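Local coordinates for protein LAR_0958 cell surface adhesin (PDB 4NG0) that probably mediates attachment of Lactobacillus reuteri to mucus, as one repeat of a cell-surface adhesin built on a ubiquitin-like beta-grasp fold, at residues 23-28 with 41-46. Residues are numbered along the deposited sequence; the frame is centred on the assembly and turned at random. Where two conformers were deposited one is given.
Sequences TTVQWS and ADFTWN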
ATOM      1  N   THR A  23      -3.434  -1.650  -6.725  1.00 11.10           N
ATOM      2  CA  THR A  23      -4.250  -0.755  -7.554  1.00 11.53           C
ATOM      3  C   THR A  23      -5.265   0.072  -6.757  1.00 11.61           C
ATOM      4  O   THR A  23      -5.881   0.986  -7.299  1.00 14.23           O
ATOM      5  CB  THR A  23      -4.973  -1.504  -8.709  1.00 16.82           C
ATOM      6  OG1 THR A  23      -5.850  -2.494  -8.171  1.00 16.84           O
ATOM      7  CG2 THR A  23      -3.961  -2.164  -9.643  1.00 19.10           C
ATOM      8  N   THR A  24      -5.443  -0.238  -5.477  1.00  7.14           N
ATOM      9  CA  THR A  24      -6.307   0.570  -4.620  1.00  7.82           C
ATOM     10  C   THR A  24      -5.554   1.759  -4.028  1.00  9.69           C
ATOM     11  O   THR A  24      -6.159   2.640  -3.411  1.00  9.06           O
ATOM     12  CB  THR A  24      -6.908  -0.242  -3.457  1.00  9.18           C
ATOM     13  OG1 THR A  24      -5.851  -0.747  -2.624  1.00  8.03           O
ATOM     14  CG2 THR A  24      -7.781  -1.390  -3.975  1.00  9.83           C
ATOM     15  N   VAL A  25      -4.231   1.781  -4.194  1.00  8.36           N
ATOM     16  CA  VAL A  25      -3.434   2.911  -3.714  1.00  8.07           C
ATOM     17  C   VAL A  25      -3.620   4.080  -4.676  1.00  7.23           C
ATOM     18  O   VAL A  25      -3.533   3.910  -5.894  1.00  9.54           O
ATOM     19  CB  VAL A  25      -1.935   2.551  -3.599  1.00  7.99           C
ATOM     20  CG1 VAL A  25      -1.121   3.742  -3.131  1.00  9.53           C
ATOM     21  CG2 VAL A  25      -1.735   1.379  -2.651  1.00 10.13           C
ATOM     22  N   GLN A  26      -3.921   5.254  -4.126  1.00  6.56           N
ATOM     23  CA  GLN A  26      -4.201   6.428  -4.933  1.00  6.24           C
ATOM     24  C   GLN A  26      -3.035   7.390  -4.837  1.00  8.91           C
ATOM     25  O   GLN A  26      -2.580   7.741  -3.748  1.00  8.38           O
ATOM     26  CB  GLN A  26      -5.481   7.108  -4.438  1.00  7.49           C
ATOM     27  CG  GLN A  26      -6.698   6.191  -4.400  1.00  8.91           C
ATOM     28  CD  GLN A  26      -7.018   5.609  -5.760  1.00 10.22           C
ATOM     29  OE1 GLN A  26      -7.029   6.324  -6.761  1.00 12.29           O
ATOM     30  NE2 GLN A  26      -7.254   4.301  -5.808  1.00 11.38           N
ATOM     31  N   TRP A  27      -2.566   7.829  -5.989  1.00  7.87           N
ATOM     32  CA  TRP A  27      -1.368   8.649  -6.066  1.00  7.98           C
ATOM     33  C   TRP A  27      -1.697  10.059  -6.505  1.00 10.71           C
ATOM     34  O   TRP A  27      -2.603  10.280  -7.312  1.00 11.24           O
ATOM     35  CB  TRP A  27      -0.390   8.014  -7.055  1.00  7.00           C
ATOM     36  CG  TRP A  27       0.188   6.726  -6.554  1.00  7.41           C
ATOM     37  CD1 TRP A  27      -0.329   5.467  -6.717  1.00  7.67           C
ATOM     38  CD2 TRP A  27       1.382   6.576  -5.783  1.00  7.63           C
ATOM     39  NE1 TRP A  27       0.492   4.544  -6.109  1.00  8.58           N
ATOM     40  CE2 TRP A  27       1.546   5.201  -5.525  1.00  7.37           C
ATOM     41  CE3 TRP A  27       2.346   7.473  -5.300  1.00  7.96           C
ATOM     42  CZ2 TRP A  27       2.626   4.703  -4.794  1.00  7.86           C
ATOM     43  CZ3 TRP A  27       3.424   6.974  -4.577  1.00  9.52           C
ATOM     44  CH2 TRP A  27       3.552   5.603  -4.333  1.00  7.99           C
ATOM     45  N   SER A  28      -0.949  11.020  -5.983  1.00  8.85           N
ATOM     46  CA  SER A  28      -1.207  12.423  -6.277  0.58  8.77           C
ATOM     47  C   SER A  28       0.084  13.233  -6.209  1.00  9.98           C
ATOM     48  O   SER A  28       1.076  12.782  -5.632  1.00  8.94           O
ATOM     49  CB  SER A  28      -2.236  12.963  -5.279  0.58 12.92           C
ATOM     50  OG  SER A  28      -2.568  14.315  -5.542  0.58 17.49           O
ATOM     51  N   ALA A  41       4.683  -6.488  -3.598  1.00 14.43           N
ATOM     52  CA  ALA A  41       6.009  -6.584  -2.985  1.00 18.41           C
ATOM     53  C   ALA A  41       6.604  -5.214  -2.662  1.00 13.01           C
ATOM     54  O   ALA A  41       7.587  -5.106  -1.924  1.00 15.73           O
ATOM     55  CB  ALA A  41       6.953  -7.367  -3.887  1.00 23.26           C
ATOM     56  N   ASP A  42       6.000  -4.167  -3.213  1.00 10.87           N
ATOM     57  CA  ASP A  42       6.545  -2.827  -3.057  1.00 11.54           C
ATOM     58  C   ASP A  42       6.035  -2.121  -1.804  1.00 10.36           C
ATOM     59  O   ASP A  42       6.436  -0.996  -1.514  1.00  9.65           O
ATOM     60  CB  ASP A  42       6.251  -1.999  -4.307  1.00 10.06           C
ATOM     61  CG  ASP A  42       7.062  -2.452  -5.503  1.00 12.23           C
ATOM     62  OD1 ASP A  42       8.244  -2.804  -5.314  1.00 15.59           O
ATOM     63  OD2 ASP A  42       6.519  -2.455  -6.624  1.00 14.75           O
ATOM     64  N   PHE A  43       5.152  -2.796  -1.068  1.00  8.65           N
ATOM     65  CA  PHE A  43       4.588  -2.255   0.161  1.00  6.50           C
ATOM     66  C   PHE A  43       4.774  -3.278   1.264  1.00  9.66           C
ATOM     67  O   PHE A  43       4.708  -4.480   1.017  1.00 13.29           O
ATOM     68  CB  PHE A  43       3.090  -1.952  -0.002  1.00  8.27           C
ATOM     69  CG  PHE A  43       2.782  -0.882  -1.019  1.00  7.52           C
ATOM     70  CD1 PHE A  43       2.789  -1.168  -2.377  1.00  7.65           C
ATOM     71  CD2 PHE A  43       2.466   0.403  -0.606  1.00  9.42           C
ATOM     72  CE1 PHE A  43       2.497  -0.178  -3.319  1.00 10.05           C
ATOM     73  CE2 PHE A  43       2.171   1.395  -1.542  1.00  9.57           C
ATOM     74  CZ  PHE A  43       2.198   1.101  -2.886  1.00  8.60           C
ATOM     75  N   THR A  44       5.012  -2.787   2.467  1.00  6.69           N
ATOM     76  CA  THR A  44       5.190  -3.656   3.627  1.00  8.08           C
ATOM     77  C   THR A  44       4.071  -3.445   4.639  1.00  8.55           C
ATOM     78  O   THR A  44       3.731  -2.314   4.973  1.00  9.06           O
ATOM     79  CB  THR A  44       6.549  -3.389   4.283  1.00  9.78           C
ATOM     80  OG1 THR A  44       7.574  -3.771   3.362  1.00 11.53           O
ATOM     81  CG2 THR A  44       6.727  -4.195   5.571  1.00 10.25           C
ATOM     82  N   TRP A  45       3.491  -4.544   5.112  1.00  7.23           N
ATOM     83  CA  TRP A  45       2.538  -4.492   6.207  1.00  6.77           C
ATOM     84  C   TRP A  45       3.220  -4.062   7.495  1.00  6.55           C
ATOM     85  O   TRP A  45       4.256  -4.626   7.867  1.00  9.29           O
ATOM     86  CB  TRP A  45       1.952  -5.881   6.434  1.00  7.31           C
ATOM     87  CG  TRP A  45       0.965  -6.328   5.397  1.00  4.51           C
ATOM     88  CD1 TRP A  45       1.220  -7.061   4.277  1.00  6.39           C
ATOM     89  CD2 TRP A  45      -0.451  -6.099   5.417  1.00  5.49           C
ATOM     90  NE1 TRP A  45       0.050  -7.288   3.580  1.00  6.95           N
ATOM     91  CE2 TRP A  45      -0.992  -6.723   4.274  1.00  6.65           C
ATOM     92  CE3 TRP A  45      -1.313  -5.431   6.299  1.00  6.85           C
ATOM     93  CZ2 TRP A  45      -2.363  -6.688   3.977  1.00  6.81           C
ATOM     94  CZ3 TRP A  45      -2.672  -5.399   6.010  1.00  6.51           C
ATOM     95  CH2 TRP A  45      -3.185  -6.024   4.860  1.00  6.22           C
ATOM     96  N   ASN A  46       2.621  -3.107   8.196  1.00  7.74           N
ATOM     97  CA  ASN A  46       3.163  -2.612   9.454  1.00  9.30           C
ATOM     98  C   ASN A  46       2.628  -3.442  10.618  1.00  9.16           C
ATOM     99  O   ASN A  46       1.968  -2.951  11.530  1.00 12.27           O
ATOM    100  CB  ASN A  46       2.866  -1.111   9.594  1.00 10.80           C
ATOM    101  CG  ASN A  46       3.582  -0.274   8.525  1.00 11.03           C
ATOM    102  OD1 ASN A  46       4.776  -0.461   8.263  1.00 13.19           O
ATOM    103  ND2 ASN A  46       2.853   0.648   7.902  1.00  9.80           N
TER
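Phe-43 reaches Val-25 and Trp-27 through the far end of its ring, joining the two outermost strands of the ubiquitin-like beta-grasp sheet, 26-28 and 43-45, across the hydrophobic core. Three other strands separate them in the sheet, and no hydrogen bond passes between the segments; the closest CA pair, Val-25 and Phe-43, is still 10.3 Å apart, so the contact is made by side chains alone. The tight part centres on one atom, Phe-43 CZ. Val-25 CG2 lies 3.9 Å from Phe-43 CZ and 4.1 Å from Phe-43 CE2, approaching the ring obliquely, and the two side chains point at each other from the two margins of the sheet. Chi1 of 179° sets Val-25 CG2 beside the backbone N and slightly nearer the ring than Val-25 CG1, which is 4.2 Å from Phe-43 CZ. Trp-27 CZ2, on the six-membered part of the indole, comes to the phenyl edge near its plane, 4.1 Å from Phe-43 CZ, the two side chains running in opposite senses as they pass. Only 102 Å² is buried in all, counting both segments, which fits an apolar meeting of a few carbons. The surrounding core completes the packing: Phe-20 meets the Phe-43 ring and also touches Val-25, Tyr-5 of strand 3-12 meets the Trp-27 ring, and Leu-71 of helix 65-73 touches the indole. The loose side is that of Gln-26, an exposed residue whose nearest side-chain atom, CB, stays 9.9 Å from Phe-43 CZ. Its amide turns back within its own segment instead: Gln-26 NE2 donates to Thr-24 O over 3.1 Å, with an N-H...O angle of 152° and the donor well above the carbonyl plane of Thr-24.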